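Local atomic coordinates of PelA (Pseudomonas aeruginosa, PDB entry 5TCB), a protein that carries a glycoside hydrolase domain of family GH114, the part crystallised here, and as a whole protein probably also acts as a deacetylase. Residues Ala247-Leu252 and Pro259-Pro264. Residues are numbered along the deposited sequence; the frame is centred on the assembly and turned at random.
Sequences ALAARL and PFVSTP
Pro259 and Val261, alternate residues on one face of strand 259-262, are the two bumps that press into the flank of helix 247-252. The ring edge of Pro259 drops into the notch between Ala249 and Leu252: Pro259 CB lies 3.7 Å from CD1 of Leu252, and Pro259 CG comes to 3.6 Å from the carbonyl O of Ala249. Leucine and proline pass each other head to tail, with Leu252 CB 3.8 Å from Pro259 CB. Two residues on, Val261 splits its branches. Val261 CG2 rides over the small Ala249, 4.2 Å from its backbone N, with CD1 of Leu252 alongside; Val261 CG1 reaches Leu248 CD2 at 4.1 Å. CG of Leu248 lies opposite the backbone N (chi1 173°), which carries CD2 to the valine. The short side chain of Ala249 leaves a shallow hollow, consistent with the 8.2 Å between the axes of helix 247-252 and strand 259-262, which run nearly antiparallel at 157°. These are the last strand of a (beta/alpha)8-type barrel and the helix before it; Leu248 and Leu252 also touch strand 231-236, while Phe260 points away from the helix and touches strand 27-30, consistent with the last strand coming back to the first. All five touching residues are buried and meet through apolar side chains and, at Ala249, the helix backbone, which implies that complementary shape and exclusion of water, rather than polar pairing, join helix to strand here.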
loop_
_atom_site.group_PDB
_atom_site.type_symbol
_atom_site.label_atom_id
_atom_site.label_comp_id
_atom_site.label_asym_id
_atom_site.label_seq_id
_atom_site.Cartn_x
_atom_site.Cartn_y
_atom_site.Cartn_z
ATOM N N ALA A 247 -1.421 -7.877 -21.613
ATOM C CA ALA A 247 -0.089 -7.767 -22.209
ATOM C C ALA A 247 0.868 -7.067 -21.263
ATOM O O ALA A 247 2.045 -7.436 -21.165
ATOM C CB ALA A 247 -0.170 -7.013 -23.530
ATOM N N LEU A 248 0.380 -6.050 -20.563
ATOM C CA LEU A 248 1.241 -5.311 -19.643
ATOM C C LEU A 248 1.622 -6.163 -18.432
ATOM O O LEU A 248 2.774 -6.129 -17.977
ATOM C CB LEU A 248 0.554 -4.020 -19.203
ATOM C CG LEU A 248 1.308 -3.259 -18.115
ATOM C CD1 LEU A 248 2.713 -2.853 -18.542
ATOM C CD2 LEU A 248 0.499 -2.045 -17.714
ATOM N N ALA A 249 0.679 -6.958 -17.921
ATOM C CA ALA A 249 1.036 -7.895 -16.869
ATOM C C ALA A 249 2.149 -8.836 -17.329
ATOM O O ALA A 249 3.086 -9.114 -16.571
ATOM C CB ALA A 249 -0.203 -8.678 -16.441
ATOM N N ALA A 250 2.068 -9.340 -18.563
ATOM C CA ALA A 250 3.137 -10.206 -19.069
ATOM C C ALA A 250 4.451 -9.449 -19.179
ATOM O O ALA A 250 5.515 -9.960 -18.808
ATOM C CB ALA A 250 2.746 -10.791 -20.422
ATOM N N ARG A 251 4.388 -8.205 -19.639
ATOM C CA ARG A 251 5.588 -7.381 -19.742
ATOM C C ARG A 251 6.231 -7.193 -18.369
ATOM O O ARG A 251 7.444 -7.375 -18.201
ATOM C CB ARG A 251 5.185 -6.052 -20.372
ATOM C CG ARG A 251 6.303 -5.180 -20.823
ATOM C CD ARG A 251 5.733 -3.937 -21.463
ATOM N NE ARG A 251 6.718 -2.866 -21.494
ATOM C CZ ARG A 251 6.421 -1.573 -21.569
ATOM N NH1 ARG A 251 5.155 -1.173 -21.617
ATOM N NH2 ARG A 251 7.399 -0.681 -21.589
ATOM N N LEU A 252 5.419 -6.879 -17.365
ATOM C CA LEU A 252 5.942 -6.621 -16.029
ATOM C C LEU A 252 6.553 -7.880 -15.412
ATOM O O LEU A 252 7.603 -7.812 -14.760
ATOM C CB LEU A 252 4.820 -6.045 -15.150
ATOM C CG LEU A 252 4.438 -4.605 -15.545
ATOM C CD1 LEU A 252 3.086 -4.197 -14.970
ATOM C CD2 LEU A 252 5.506 -3.624 -15.092
ATOM N N PRO A 259 2.797 -8.219 -10.968
ATOM C CA PRO A 259 1.933 -7.079 -11.277
ATOM C C PRO A 259 0.484 -7.226 -10.859
ATOM O O PRO A 259 -0.036 -8.335 -10.754
ATOM C CB PRO A 259 2.020 -7.009 -12.795
ATOM C CG PRO A 259 2.084 -8.457 -13.189
ATOM C CD PRO A 259 2.904 -9.145 -12.119
ATOM N N PHE A 260 -0.178 -6.087 -10.680
ATOM C CA PHE A 260 -1.628 -6.003 -10.696
ATOM C C PHE A 260 -1.982 -4.776 -11.496
ATOM O O PHE A 260 -1.513 -3.681 -11.177
ATOM C CB PHE A 260 -2.213 -5.906 -9.297
ATOM C CG PHE A 260 -3.734 -5.966 -9.246
ATOM C CD1 PHE A 260 -4.421 -7.079 -9.716
ATOM C CD2 PHE A 260 -4.459 -4.935 -8.651
ATOM C CE1 PHE A 260 -5.809 -7.159 -9.646
ATOM C CE2 PHE A 260 -5.843 -5.010 -8.575
ATOM C CZ PHE A 260 -6.526 -6.116 -9.044
ATOM N N VAL A 261 -2.769 -4.961 -12.544
ATOM C CA VAL A 261 -3.117 -3.880 -13.453
ATOM C C VAL A 261 -4.607 -3.641 -13.304
ATOM O O VAL A 261 -5.423 -4.500 -13.662
ATOM C CB VAL A 261 -2.735 -4.208 -14.897
ATOM C CG1 VAL A 261 -2.962 -2.981 -15.780
ATOM C CG2 VAL A 261 -1.276 -4.727 -14.968
ATOM N N SER A 262 -4.975 -2.489 -12.758
ATOM C CA SER A 262 -6.360 -2.286 -12.348
ATOM C C SER A 262 -6.727 -0.812 -12.521
ATOM O O SER A 262 -6.089 -0.087 -13.287
ATOM C CB SER A 262 -6.545 -2.805 -10.912
ATOM O OG SER A 262 -7.910 -2.870 -10.584
ATOM N N THR A 263 -7.780 -0.385 -11.854
ATOM C CA THR A 263 -8.293 0.980 -11.866
ATOM C C THR A 263 -7.876 1.708 -10.601
ATOM O O THR A 263 -7.636 1.082 -9.562
ATOM C CB THR A 263 -9.825 0.973 -11.937
ATOM O OG1 THR A 263 -10.334 0.300 -10.779
ATOM C CG2 THR A 263 -10.315 0.281 -13.205
ATOM N N PRO A 264 -7.841 3.041 -10.626
ATOM C CA PRO A 264 -7.388 3.787 -9.434
ATOM C C PRO A 264 -8.289 3.648 -8.221
ATOM O O PRO A 264 -7.821 3.867 -7.097
ATOM C CB PRO A 264 -7.347 5.237 -9.934
ATOM C CG PRO A 264 -8.329 5.271 -11.090
ATOM C CD PRO A 264 -8.184 3.936 -11.746
#